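Local coordinates for alternansucrase (Leuconostoc mesenteroides, PDB 6HVG), which belongs to glycoside hydrolase family 70, combining a TIM-barrel-type catalytic core with repeats related to choline-binding and cell-wall-binding modules, at residues N1376-D1381 and D1405-R1410; N358-F363 and Y1357-G1362; L880-R885 and I928-G933; L922-T927 and F974-T979. One frame throughout, in Å; residues are numbered along the deposited sequence.

Contact 1: residues N1376-D1381 and D1405-R1410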
loop_
_atom_site.group_PDB
_atom_site.type_symbol
_atom_site.label_atom_id
_atom_site.label_comp_id
_atom_site.label_asym_id
_atom_site.label_seq_id
_atom_site.Cartn_x
_atom_site.Cartn_y
_atom_site.Cartn_z
ATOM N N ASN A 1376 14.058 -32.216 -31.312
ATOM C CA ASN A 1376 13.265 -31.764 -30.168
ATOM C C ASN A 1376 13.041 -30.248 -30.177
ATOM O O ASN A 1376 13.962 -29.487 -30.422
ATOM C CB ASN A 1376 13.957 -32.115 -28.839
ATOM C CG ASN A 1376 14.252 -33.587 -28.704
ATOM O OD1 ASN A 1376 13.361 -34.361 -28.402
ATOM N ND2 ASN A 1376 15.500 -33.980 -28.915
ATOM N N VAL A 1377 11.831 -29.806 -29.852
ATOM C CA VAL A 1377 11.520 -28.383 -29.863
ATOM C C VAL A 1377 11.502 -27.837 -28.445
ATOM O O VAL A 1377 10.947 -28.455 -27.549
ATOM C CB VAL A 1377 10.179 -28.076 -30.571
ATOM C CG1 VAL A 1377 9.944 -26.579 -30.602
ATOM C CG2 VAL A 1377 10.204 -28.633 -31.994
ATOM N N TYR A 1378 12.139 -26.682 -28.252
ATOM C CA TYR A 1378 12.164 -25.973 -26.976
ATOM C C TYR A 1378 11.627 -24.558 -27.202
ATOM O O TYR A 1378 11.509 -24.127 -28.348
ATOM C CB TYR A 1378 13.592 -25.898 -26.440
ATOM C CG TYR A 1378 14.272 -27.236 -26.219
ATOM C CD1 TYR A 1378 14.811 -27.960 -27.270
ATOM C CD2 TYR A 1378 14.392 -27.769 -24.926
ATOM C CE1 TYR A 1378 15.435 -29.183 -27.046
ATOM C CE2 TYR A 1378 15.014 -28.983 -24.696
ATOM C CZ TYR A 1378 15.541 -29.684 -25.750
ATOM O OH TYR A 1378 16.165 -30.877 -25.502
ATOM N N TYR A 1379 11.289 -23.846 -26.127
ATOM C CA TYR A 1379 10.887 -22.448 -26.236
ATOM C C TYR A 1379 11.796 -21.560 -25.396
ATOM O O TYR A 1379 12.256 -21.957 -24.335
ATOM C CB TYR A 1379 9.430 -22.244 -25.787
ATOM C CG TYR A 1379 8.941 -20.789 -25.814
ATOM C CD1 TYR A 1379 9.036 -19.973 -24.702
ATOM C CD2 TYR A 1379 8.384 -20.241 -26.968
ATOM C CE1 TYR A 1379 8.594 -18.656 -24.731
ATOM C CE2 TYR A 1379 7.941 -18.921 -27.003
ATOM C CZ TYR A 1379 8.044 -18.143 -25.880
ATOM O OH TYR A 1379 7.634 -16.830 -25.929
ATOM N N PHE A 1380 12.023 -20.341 -25.888
ATOM C CA PHE A 1380 12.917 -19.396 -25.246
ATOM C C PHE A 1380 12.194 -18.069 -25.032
ATOM O O PHE A 1380 11.569 -17.543 -25.969
ATOM C CB PHE A 1380 14.189 -19.251 -26.111
ATOM C CG PHE A 1380 14.894 -20.557 -26.324
ATOM C CD1 PHE A 1380 15.855 -20.984 -25.439
ATOM C CD2 PHE A 1380 14.556 -21.384 -27.380
ATOM C CE1 PHE A 1380 16.480 -22.202 -25.615
ATOM C CE2 PHE A 1380 15.183 -22.614 -27.566
ATOM C CZ PHE A 1380 16.140 -23.021 -26.676
ATOM N N ASP A 1381 12.324 -17.516 -23.826
ATOM C CA ASP A 1381 11.506 -16.383 -23.399
ATOM C C ASP A 1381 11.986 -15.007 -23.921
ATOM O O ASP A 1381 12.913 -14.920 -24.703
ATOM C CB ASP A 1381 11.359 -16.388 -21.871
ATOM C CG ASP A 1381 12.612 -15.995 -21.150
ATOM O OD1 ASP A 1381 13.520 -15.397 -21.781
ATOM O OD2 ASP A 1381 12.689 -16.263 -19.924
ATOM N N ASP A 1405 12.366 -31.327 -18.569
ATOM C CA ASP A 1405 13.625 -31.329 -19.321
ATOM C C ASP A 1405 13.671 -30.275 -20.445
ATOM O O ASP A 1405 14.646 -30.209 -21.191
ATOM C CB ASP A 1405 13.915 -32.739 -19.882
ATOM C CG ASP A 1405 12.866 -33.214 -20.892
ATOM O OD1 ASP A 1405 11.945 -32.444 -21.228
ATOM O OD2 ASP A 1405 12.954 -34.375 -21.346
ATOM N N GLY A 1406 12.608 -29.479 -20.583
ATOM C CA GLY A 1406 12.550 -28.395 -21.562
ATOM C C GLY A 1406 11.746 -28.728 -22.825
ATOM O O GLY A 1406 11.244 -27.821 -23.514
ATOM N N THR A 1407 11.575 -30.016 -23.127
ATOM C CA THR A 1407 10.973 -30.401 -24.406
ATOM C C THR A 1407 9.508 -30.009 -24.442
ATOM O O THR A 1407 8.856 -29.890 -23.402
ATOM C CB THR A 1407 11.087 -31.910 -24.696
ATOM O OG1 THR A 1407 10.513 -32.657 -23.628
ATOM C CG2 THR A 1407 12.536 -32.293 -24.868
ATOM N N MET A 1408 9.010 -29.808 -25.655
ATOM C CA MET A 1408 7.623 -29.443 -25.888
ATOM C C MET A 1408 6.771 -30.661 -26.259
ATOM O O MET A 1408 6.890 -31.201 -27.360
ATOM C CB MET A 1408 7.529 -28.390 -26.998
ATOM C CG MET A 1408 6.085 -27.992 -27.313
ATOM S SD MET A 1408 5.772 -27.615 -29.066
ATOM C CE MET A 1408 6.006 -29.235 -29.791
ATOM N N SER A 1409 5.895 -31.064 -25.342
ATOM C CA SER A 1409 4.931 -32.114 -25.622
ATOM C C SER A 1409 3.840 -31.570 -26.563
ATOM O O SER A 1409 3.421 -32.258 -27.515
ATOM C CB SER A 1409 4.332 -32.640 -24.316
ATOM O OG SER A 1409 3.918 -33.991 -24.475
ATOM N N ARG A 1410 3.426 -30.318 -26.308
ATOM C CA ARG A 1410 2.352 -29.622 -27.065
ATOM C C ARG A 1410 1.036 -30.403 -27.076
ATOM O O ARG A 1410 0.003 -29.876 -27.485
ATOM C CB ARG A 1410 2.776 -29.291 -28.506
#

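Contact 2: residues N358-F363 and Y1357-G1362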
loop_
_atom_site.group_PDB
_atom_site.type_symbol
_atom_site.label_atom_id
_atom_site.label_comp_id
_atom_site.label_asym_id
_atom_site.label_seq_id
_atom_site.Cartn_x
_atom_site.Cartn_y
_atom_site.Cartn_z
ATOM N N ASN A 358 18.052 -30.207 -43.619
ATOM C CA ASN A 358 19.220 -30.815 -42.955
ATOM C C ASN A 358 20.335 -29.761 -42.728
ATOM O O ASN A 358 21.475 -30.071 -42.407
ATOM C CB ASN A 358 19.640 -32.107 -43.677
ATOM C CG ASN A 358 21.032 -32.056 -44.261
ATOM O OD1 ASN A 358 21.424 -31.086 -44.914
ATOM N ND2 ASN A 358 21.788 -33.123 -44.044
ATOM N N GLN A 359 19.931 -28.500 -42.865
ATOM C CA GLN A 359 20.748 -27.340 -42.593
ATOM C C GLN A 359 19.917 -26.366 -41.783
ATOM O O GLN A 359 18.709 -26.298 -41.951
ATOM C CB GLN A 359 21.172 -26.677 -43.896
ATOM C CG GLN A 359 22.081 -27.537 -44.767
ATOM C CD GLN A 359 23.507 -27.642 -44.238
ATOM O OE1 GLN A 359 24.256 -26.655 -44.229
ATOM N NE2 GLN A 359 23.896 -28.840 -43.828
ATOM N N PHE A 360 20.559 -25.612 -40.908
ATOM C CA PHE A 360 19.850 -24.656 -40.066
ATOM C C PHE A 360 19.063 -23.664 -40.925
ATOM O O PHE A 360 19.465 -23.380 -42.042
ATOM C CB PHE A 360 20.840 -23.914 -39.176
ATOM C CG PHE A 360 20.199 -22.934 -38.231
ATOM C CD1 PHE A 360 19.795 -23.322 -36.958
ATOM C CD2 PHE A 360 19.975 -21.629 -38.622
ATOM C CE1 PHE A 360 19.188 -22.420 -36.095
ATOM C CE2 PHE A 360 19.365 -20.723 -37.766
ATOM C CZ PHE A 360 18.954 -21.124 -36.506
ATOM N N MET A 361 17.929 -23.186 -40.406
ATOM C CA MET A 361 17.156 -22.103 -41.012
ATOM C C MET A 361 16.289 -21.394 -39.973
ATOM O O MET A 361 15.547 -22.036 -39.235
ATOM C CB MET A 361 16.268 -22.643 -42.125
ATOM C CG MET A 361 15.502 -21.562 -42.884
ATOM S SD MET A 361 14.837 -22.049 -44.494
ATOM C CE MET A 361 16.237 -22.841 -45.287
ATOM N N TYR A 362 16.421 -20.076 -39.884
ATOM C CA TYR A 362 15.629 -19.261 -38.961
ATOM C C TYR A 362 14.522 -18.564 -39.727
ATOM O O TYR A 362 14.780 -17.881 -40.710
ATOM C CB TYR A 362 16.485 -18.216 -38.239
ATOM C CG TYR A 362 15.655 -17.164 -37.525
ATOM C CD1 TYR A 362 14.929 -17.475 -36.387
ATOM C CD2 TYR A 362 15.588 -15.865 -37.996
ATOM C CE1 TYR A 362 14.160 -16.508 -35.746
ATOM C CE2 TYR A 362 14.834 -14.904 -37.357
ATOM C CZ TYR A 362 14.114 -15.234 -36.250
ATOM O OH TYR A 362 13.354 -14.281 -35.617
ATOM N N PHE A 363 13.284 -18.738 -39.267
ATOM C CA PHE A 363 12.130 -18.126 -39.924
ATOM C C PHE A 363 11.719 -16.777 -39.296
ATOM O O PHE A 363 11.412 -16.678 -38.111
ATOM C CB PHE A 363 10.984 -19.118 -39.970
ATOM C CG PHE A 363 11.318 -20.348 -40.732
ATOM C CD1 PHE A 363 11.176 -20.368 -42.095
ATOM C CD2 PHE A 363 11.815 -21.467 -40.094
ATOM C CE1 PHE A 363 11.505 -21.488 -42.823
ATOM C CE2 PHE A 363 12.144 -22.597 -40.804
ATOM C CZ PHE A 363 11.988 -22.613 -42.176
ATOM N N TYR A 1357 19.683 -20.234 -26.915
ATOM C CA TYR A 1357 19.778 -20.765 -28.270
ATOM C C TYR A 1357 20.478 -19.742 -29.194
ATOM O O TYR A 1357 19.876 -18.752 -29.590
ATOM C CB TYR A 1357 18.373 -21.039 -28.770
ATOM C CG TYR A 1357 18.251 -21.851 -30.047
ATOM C CD1 TYR A 1357 18.571 -21.310 -31.271
ATOM C CD2 TYR A 1357 17.733 -23.137 -30.029
ATOM C CE1 TYR A 1357 18.422 -22.057 -32.443
ATOM C CE2 TYR A 1357 17.558 -23.871 -31.190
ATOM C CZ TYR A 1357 17.914 -23.344 -32.386
ATOM O OH TYR A 1357 17.737 -24.094 -33.529
ATOM N N PHE A 1358 21.753 -19.953 -29.500
ATOM C CA PHE A 1358 22.477 -19.033 -30.398
ATOM C C PHE A 1358 22.561 -19.566 -31.818
ATOM O O PHE A 1358 22.846 -20.736 -32.023
ATOM C CB PHE A 1358 23.879 -18.743 -29.879
ATOM C CG PHE A 1358 23.888 -18.152 -28.522
ATOM C CD1 PHE A 1358 23.471 -16.847 -28.357
ATOM C CD2 PHE A 1358 24.269 -18.875 -27.421
ATOM C CE1 PHE A 1358 23.456 -16.240 -27.108
ATOM C CE2 PHE A 1358 24.250 -18.292 -26.158
ATOM C CZ PHE A 1358 23.830 -16.971 -25.994
ATOM N N MET A 1359 22.339 -18.687 -32.796
ATOM C CA MET A 1359 22.285 -19.104 -34.188
ATOM C C MET A 1359 23.693 -19.163 -34.777
ATOM O O MET A 1359 24.666 -18.897 -34.084
ATOM C CB MET A 1359 21.354 -18.174 -34.955
ATOM C CG MET A 1359 19.953 -18.115 -34.337
ATOM S SD MET A 1359 18.746 -17.493 -35.513
ATOM C CE MET A 1359 17.870 -16.214 -34.647
ATOM N N PRO A 1360 23.841 -19.574 -36.033
ATOM C CA PRO A 1360 25.208 -19.675 -36.557
ATOM C C PRO A 1360 25.913 -18.309 -36.618
ATOM O O PRO A 1360 27.133 -18.262 -36.559
ATOM C CB PRO A 1360 25.011 -20.234 -37.959
ATOM C CG PRO A 1360 23.661 -20.853 -37.969
ATOM C CD PRO A 1360 22.841 -20.091 -36.977
ATOM N N ASN A 1361 25.136 -17.227 -36.734
ATOM C CA ASN A 1361 25.671 -15.880 -36.683
ATOM C C ASN A 1361 25.654 -15.294 -35.278
ATOM O O ASN A 1361 25.906 -14.101 -35.090
ATOM C CB ASN A 1361 24.918 -14.950 -37.643
ATOM C CG ASN A 1361 23.456 -14.858 -37.321
ATOM O OD1 ASN A 1361 22.995 -15.402 -36.322
ATOM N ND2 ASN A 1361 22.712 -14.198 -38.175
ATOM N N GLY A 1362 25.339 -16.124 -34.276
ATOM C CA GLY A 1362 25.491 -15.751 -32.848
ATOM C C GLY A 1362 24.326 -15.007 -32.245
ATOM O O GLY A 1362 24.360 -14.679 -31.062
#

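Contact 3: residues L880-R885 and I928-G933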
loop_
_atom_site.group_PDB
_atom_site.type_symbol
_atom_site.label_atom_id
_atom_site.label_comp_id
_atom_site.label_asym_id
_atom_site.label_seq_id
_atom_site.Cartn_x
_atom_site.Cartn_y
_atom_site.Cartn_z
ATOM N N LEU A 880 -30.100 -8.964 20.305
ATOM C CA LEU A 880 -29.733 -7.825 21.121
ATOM C C LEU A 880 -28.729 -8.313 22.173
ATOM O O LEU A 880 -28.970 -9.308 22.850
ATOM C CB LEU A 880 -30.987 -7.197 21.777
ATOM C CG LEU A 880 -31.238 -5.679 21.587
ATOM C CD1 LEU A 880 -30.908 -5.138 20.220
ATOM C CD2 LEU A 880 -32.682 -5.317 21.897
ATOM N N LEU A 881 -27.587 -7.632 22.284
ATOM C CA LEU A 881 -26.525 -8.046 23.212
ATOM C C LEU A 881 -26.704 -7.392 24.579
ATOM O O LEU A 881 -26.955 -6.203 24.662
ATOM C CB LEU A 881 -25.145 -7.704 22.638
ATOM C CG LEU A 881 -23.911 -7.992 23.509
ATOM C CD1 LEU A 881 -22.793 -8.627 22.699
ATOM C CD2 LEU A 881 -23.393 -6.728 24.156
ATOM N N THR A 882 -26.570 -8.186 25.633
ATOM C CA THR A 882 -26.704 -7.690 26.982
ATOM C C THR A 882 -25.421 -7.904 27.772
ATOM O O THR A 882 -25.001 -9.032 27.994
ATOM C CB THR A 882 -27.898 -8.339 27.706
ATOM O OG1 THR A 882 -27.808 -9.764 27.643
ATOM C CG2 THR A 882 -29.190 -7.887 27.067
ATOM N N SER A 883 -24.806 -6.795 28.174
ATOM C CA SER A 883 -23.531 -6.797 28.912
ATOM C C SER A 883 -23.726 -6.098 30.238
ATOM O O SER A 883 -24.254 -4.984 30.277
ATOM C CB SER A 883 -22.414 -6.096 28.118
ATOM O OG SER A 883 -21.158 -6.190 28.770
ATOM N N VAL A 884 -23.280 -6.752 31.308
ATOM C CA VAL A 884 -23.487 -6.298 32.675
ATOM C C VAL A 884 -22.178 -6.301 33.439
ATOM O O VAL A 884 -21.362 -7.167 33.213
ATOM C CB VAL A 884 -24.466 -7.229 33.441
ATOM C CG1 VAL A 884 -24.544 -6.848 34.914
ATOM C CG2 VAL A 884 -25.848 -7.201 32.788
ATOM N N ARG A 885 -21.985 -5.323 34.320
ATOM C CA ARG A 885 -20.941 -5.355 35.341
ATOM C C ARG A 885 -21.641 -5.232 36.710
ATOM O O ARG A 885 -22.548 -4.431 36.864
ATOM C CB ARG A 885 -19.917 -4.215 35.147
ATOM C CG ARG A 885 -18.934 -4.360 33.965
ATOM C CD ARG A 885 -17.943 -5.560 34.054
ATOM N NE ARG A 885 -16.746 -5.303 34.857
ATOM C CZ ARG A 885 -15.751 -4.496 34.487
ATOM N NH1 ARG A 885 -15.762 -3.858 33.322
ATOM N NH2 ARG A 885 -14.720 -4.317 35.299
ATOM N N ILE A 928 -37.093 -8.389 26.939
ATOM C CA ILE A 928 -35.630 -8.396 26.933
ATOM C C ILE A 928 -35.089 -8.057 28.314
ATOM O O ILE A 928 -35.506 -7.089 28.934
ATOM C CB ILE A 928 -35.082 -7.459 25.845
ATOM C CG1 ILE A 928 -35.229 -8.151 24.495
ATOM C CG2 ILE A 928 -33.617 -7.129 26.081
ATOM C CD1 ILE A 928 -34.885 -7.265 23.332
ATOM N N THR A 929 -34.146 -8.872 28.786
ATOM C CA THR A 929 -33.711 -8.811 30.180
ATOM C C THR A 929 -32.218 -8.552 30.402
ATOM O O THR A 929 -31.351 -9.134 29.751
ATOM C CB THR A 929 -34.067 -10.107 30.921
ATOM O OG1 THR A 929 -35.445 -10.413 30.705
ATOM C CG2 THR A 929 -33.831 -9.934 32.390
ATOM N N LEU A 930 -31.952 -7.669 31.352
ATOM C CA LEU A 930 -30.617 -7.429 31.881
ATOM C C LEU A 930 -30.488 -8.065 33.255
ATOM O O LEU A 930 -31.080 -7.602 34.205
ATOM C CB LEU A 930 -30.367 -5.933 32.032
ATOM C CG LEU A 930 -29.968 -5.110 30.805
ATOM C CD1 LEU A 930 -29.883 -3.646 31.184
ATOM C CD2 LEU A 930 -28.650 -5.577 30.217
ATOM N N HIS A 931 -29.695 -9.119 33.371
ATOM C CA HIS A 931 -29.493 -9.754 34.667
ATOM C C HIS A 931 -28.431 -8.964 35.460
ATOM O O HIS A 931 -27.242 -9.303 35.477
ATOM C CB HIS A 931 -29.104 -11.240 34.510
ATOM C CG HIS A 931 -30.083 -12.041 33.719
ATOM N ND1 HIS A 931 -29.975 -12.208 32.355
ATOM C CD2 HIS A 931 -31.195 -12.707 34.098
ATOM C CE1 HIS A 931 -30.981 -12.944 31.926
ATOM N NE2 HIS A 931 -31.736 -13.259 32.966
ATOM N N MET A 932 -28.897 -7.916 36.128
ATOM C CA MET A 932 -28.055 -7.048 36.943
ATOM C C MET A 932 -27.465 -7.763 38.154
ATOM O O MET A 932 -26.552 -7.246 38.778
ATOM C CB MET A 932 -28.870 -5.861 37.451
ATOM C CG MET A 932 -29.338 -4.900 36.367
ATOM S SD MET A 932 -27.971 -3.994 35.625
ATOM C CE MET A 932 -27.836 -4.840 34.104
ATOM N N GLY A 933 -28.051 -8.898 38.528
ATOM C CA GLY A 933 -27.459 -9.789 39.506
ATOM C C GLY A 933 -28.162 -9.819 40.841
ATOM O O GLY A 933 -28.811 -8.874 41.235
HETATM O O HOH W 1 -25.153 -5.132 37.839
#

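Contact 4: residues L922-T927 and F974-T979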
loop_
_atom_site.group_PDB
_atom_site.type_symbol
_atom_site.label_atom_id
_atom_site.label_comp_id
_atom_site.label_asym_id
_atom_site.label_seq_id
_atom_site.Cartn_x
_atom_site.Cartn_y
_atom_site.Cartn_z
ATOM N N LEU A 922 -39.690 -5.202 17.933
ATOM C CA LEU A 922 -39.993 -6.365 18.781
ATOM C C LEU A 922 -41.398 -6.897 18.553
ATOM O O LEU A 922 -42.313 -6.137 18.233
ATOM C CB LEU A 922 -39.872 -6.032 20.274
ATOM C CG LEU A 922 -38.504 -6.302 20.900
ATOM C CD1 LEU A 922 -37.461 -5.281 20.468
ATOM C CD2 LEU A 922 -38.660 -6.299 22.404
ATOM N N ASN A 923 -41.564 -8.202 18.767
ATOM C CA ASN A 923 -42.895 -8.810 18.848
ATOM C C ASN A 923 -43.594 -8.323 20.113
ATOM O O ASN A 923 -42.949 -7.953 21.084
ATOM C CB ASN A 923 -42.816 -10.348 18.839
ATOM C CG ASN A 923 -42.251 -10.905 17.536
ATOM O OD1 ASN A 923 -41.934 -10.162 16.601
ATOM N ND2 ASN A 923 -42.110 -12.223 17.472
ATOM N N ASN A 924 -44.919 -8.313 20.098
ATOM C CA ASN A 924 -45.680 -7.813 21.239
ATOM C C ASN A 924 -45.430 -8.626 22.518
ATOM O O ASN A 924 -45.356 -8.067 23.615
ATOM C CB ASN A 924 -47.170 -7.789 20.891
ATOM C CG ASN A 924 -47.484 -6.817 19.774
ATOM O OD1 ASN A 924 -47.238 -5.620 19.897
ATOM N ND2 ASN A 924 -48.014 -7.325 18.670
ATOM N N ASP A 925 -45.285 -9.940 22.365
ATOM C CA ASP A 925 -45.010 -10.844 23.501
ATOM C C ASP A 925 -43.606 -10.671 24.138
ATOM O O ASP A 925 -43.440 -10.825 25.359
ATOM C CB ASP A 925 -45.184 -12.305 23.056
ATOM N N LYS A 926 -42.619 -10.330 23.305
ATOM C CA LYS A 926 -41.189 -10.391 23.663
ATOM C C LYS A 926 -40.751 -9.503 24.824
ATOM O O LYS A 926 -41.144 -8.341 24.918
ATOM C CB LYS A 926 -40.319 -10.047 22.453
ATOM C CG LYS A 926 -38.839 -10.361 22.655
ATOM C CD LYS A 926 -38.578 -11.831 22.908
ATOM C CE LYS A 926 -37.095 -12.180 22.832
ATOM N NZ LYS A 926 -36.920 -13.639 23.074
ATOM N N THR A 927 -39.912 -10.075 25.686
ATOM C CA THR A 927 -39.299 -9.370 26.803
ATOM C C THR A 927 -37.788 -9.497 26.725
ATOM O O THR A 927 -37.256 -10.584 26.486
ATOM C CB THR A 927 -39.739 -9.960 28.145
ATOM O OG1 THR A 927 -39.187 -11.269 28.293
ATOM C CG2 THR A 927 -41.238 -10.037 28.186
ATOM N N PHE A 974 -37.635 -5.650 30.113
ATOM C CA PHE A 974 -38.003 -4.675 29.096
ATOM C C PHE A 974 -38.951 -5.305 28.084
ATOM O O PHE A 974 -38.817 -6.483 27.749
ATOM C CB PHE A 974 -36.770 -4.165 28.348
ATOM C CG PHE A 974 -35.832 -3.343 29.187
ATOM C CD1 PHE A 974 -34.880 -3.956 29.980
ATOM C CD2 PHE A 974 -35.899 -1.951 29.171
ATOM C CE1 PHE A 974 -34.005 -3.197 30.742
ATOM C CE2 PHE A 974 -35.024 -1.181 29.930
ATOM C CZ PHE A 974 -34.078 -1.802 30.716
ATOM N N HIS A 975 -39.889 -4.502 27.594
ATOM C CA HIS A 975 -40.917 -4.956 26.654
ATOM C C HIS A 975 -40.838 -4.129 25.375
ATOM O O HIS A 975 -40.089 -3.145 25.312
ATOM C CB HIS A 975 -42.315 -4.821 27.284
ATOM C CG HIS A 975 -42.454 -5.512 28.606
ATOM N ND1 HIS A 975 -42.854 -6.825 28.720
ATOM C CD2 HIS A 975 -42.238 -5.074 29.870
ATOM C CE1 HIS A 975 -42.874 -7.170 29.995
ATOM N NE2 HIS A 975 -42.504 -6.126 30.715
ATOM N N LYS A 976 -41.649 -4.494 24.383
ATOM C CA LYS A 976 -41.760 -3.713 23.150
ATOM C C LYS A 976 -42.102 -2.265 23.491
ATOM O O LYS A 976 -41.499 -1.336 22.976
ATOM C CB LYS A 976 -42.819 -4.316 22.213
ATOM C CG LYS A 976 -42.966 -3.614 20.862
ATOM C CD LYS A 976 -44.092 -4.207 20.019
ATOM C CE LYS A 976 -44.177 -3.556 18.644
ATOM N NZ LYS A 976 -44.732 -2.164 18.707
ATOM N N THR A 977 -43.080 -2.092 24.363
ATOM C CA THR A 977 -43.490 -0.774 24.806
ATOM C C THR A 977 -43.237 -0.701 26.307
ATOM O O THR A 977 -43.493 -1.664 27.036
ATOM C CB THR A 977 -44.962 -0.514 24.412
ATOM O OG1 THR A 977 -45.172 0.897 24.288
ATOM C CG2 THR A 977 -45.956 -1.155 25.415
ATOM N N ASN A 978 -42.699 0.419 26.768
ATOM C CA ASN A 978 -42.395 0.588 28.188
ATOM C C ASN A 978 -42.946 1.902 28.709
ATOM O O ASN A 978 -42.927 2.920 28.004
ATOM C CB ASN A 978 -40.875 0.532 28.437
ATOM C CG ASN A 978 -40.253 -0.812 28.082
ATOM O OD1 ASN A 978 -40.093 -1.696 28.946
ATOM N ND2 ASN A 978 -39.890 -0.980 26.802
ATOM N N THR A 979 -43.426 1.869 29.946
ATOM C CA THR A 979 -43.844 3.074 30.627
ATOM C C THR A 979 -42.958 3.242 31.880
ATOM O O THR A 979 -43.124 2.543 32.878
ATOM C CB THR A 979 -45.355 3.043 30.956
ATOM O OG1 THR A 979 -45.618 2.078 31.974
ATOM C CG2 THR A 979 -46.200 2.693 29.708
#

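Contact 1: residues N1376-D1381 and D1405-R1410
Val1377 and Met1408 meet where the last modelled residues pass the beta hairpin 1368-1371/1377-1380, which falls in a putative cell-wall-binding repeat. Met1408 N donates to Val1377 O at 3.0 Å, but an N-H...O angle of 132° marks the bond as weak. Met1408 CB approaches the same carbonyl oxygen. The neighbouring Tyr1378 has CG anti to its carbonyl carbon (chi1 -59°), and its ring reaches the turn before Met1408. There CD2 is 3.5 Å from Gly1406 O, obliquely placed, whereas Asp1405 O lies near the ring plane at the edge, 3.7 Å from CE2. Thr1407 crosses this side chain, its CG2 3.9 Å from Tyr1378 OH. Gly1406 has phi 101°, which a residue bearing CB would not easily adopt. Further out, the Met1408 side chain rests on Phe1369 of the hairpin and on Tyr1400 and Leu1402 of strand 1399-1402, so the tail bridges two strand pieces. The turn itself is shaped by Asp1405, whose OD1 accepts from Thr1407 N, an Asx turn, at 3.1 Å from above the carboxylate plane. Thr1407 OG1, itself bonded to Asn1403 ND2, also donates to OD1, on its syn side at 2.8 Å.

Contact 2: residues N358-F363 and Y1357-G1362
Phe360 packs into a group of side chains from segment 1357-1362, and with Tyr362 it makes Met-aromatic contacts to Met1359, joining a choline-binding-repeat strand to a segment whose nearest end is 994 residues on. Phe360 CG stands anti to the backbone N (chi1 -178°), and the ring meets three partners. Pro1360 CD lies over one face, a CH-pi contact with 3.8 Å to the ring centroid. Tyr1357 comes tip to tip, its OH 3.4 Å from Phe360 CE1 at the ring edge; that hydroxyl is hydrogen-bonded to Thr1371 O. Met1359 crosses at about a right angle, its SD near the ring plane and 3.8 Å from Phe360 CZ. Two residues on, Tyr362 projects from the same side of the strand, its OH bonded to Asn351 OD1. Its CB is 3.6 Å from Met1359 SD. Met1359 also opens a type I turn to Gly1362, closed by Gly1362 N to Met1359 O. The methionine's end bends at chi3, placing CE over the Tyr362 ring, 3.7 Å from its centroid and 15° off the normal.

Contact 3: residues L880-R885 and I928-G933
Val884 packs against Met932 and His931, in a contact where two strands of different beta sheets pack together within the family 70 region. Its CB lies 4.0 Å from His931 O and faces segment 928-933. Of the two methyls, CG1 is anti to the backbone N (chi1 173°) and meets His931 O at 3.7 Å. CG2 also touches His931 O, and at 3.4 Å it reaches Met932 CE. That sulfur chain begins by pointing away and folds back through bends at chi2 and chi3. Two residues earlier, Thr882 CB packs on Leu930 CD2 at 3.8 Å, the two side chains crossing obliquely. Leu880 and Ile928 cross at about a right angle, CD2 against CD1. No direct hydrogen bond joins the segments; a water instead donates to Arg885 O at 2.9 Å and to Met932 O at 2.7 Å, bridging the ends. The axes of strands 881-885 and 928-931 run nearly parallel, 21° apart, with a closest approach of 7.1 Å, consistent with face packing rather than edge pairing. Strand 881-885 is bonded through Thr882 and Val884 to strand 862-866 and through Leu881 and Ser883 to strand 910-915, whereas strand 927-931 pairs with strand 971-975, whose Leu972 is touched by Met932.

Contact 4: residues L922-T927 and F974-T979
His975, whose ring lies beside Thr927 across the contact, has its backbone N bonded to Asn978 OD1 at 3.1 Å, with an N-H...O angle of 166°. Asn978 ND2 donates back to His975 O in a short, bent bond, so one amide meets both backbone polar groups of His975. Here the loop between strands 910-915 and 927-931 meets the junction of strands 971-975 and 977-982, all within the family 70 range. No hydrogen bond crosses between 922-927 and 974-979. Instead Thr927 CA approaches Phe974 O at 3.1 Å, a CA-H...O contact with 133° at the hydrogen, and Thr927 CG2 lies 3.6 Å from His975 ND1, oblique to the ring. Lys976 contributes the largest share of the buried surface. Anti torsions from chi1 (-177°) through chi3 lay CG, CD and CE along the loop, and the bend at chi4 turns only NZ aside. CB packs on Leu922 CB at 3.9 Å, CD comes to 3.2 Å from Leu922 O and 3.5 Å from Asn924 OD1, and CE also borders Leu922 O. Leu922 also touches Met992, and Lys976 NZ makes a long, weak ion pair with Glu991 OE2. Across the two segments the contact is mainly apolar packing of the lysine methylenes and C-H groups near carbonyl oxygens. The ammonium next to CE may add a weak attraction for Leu922 O and the Asn924 amide oxygen.

Overall arrangement
Contacts 3 and 4 lie about 16 Å apart between centres and share the small sheet of strands 927-931 and 971-975: Ile928 N of contact 3 probably bonds to Phe974 O of contact 4. Contact 3 is the buried one, built of methyls with a bridging water at its end; contact 4, partly buried, relies on a lysine chain and carbonyls. Contacts 1 and 2, about 17 Å apart, belong to the repeat region and touch where Phe1380 packs on Tyr1357. Contact 1 is at the surface and has a weak backbone bond; contact 2, partly buried, is aromatic, with a single methionine. Contact 2 encloses contacts 3 and 4 in sequence, yet lies across the chain's centre from both.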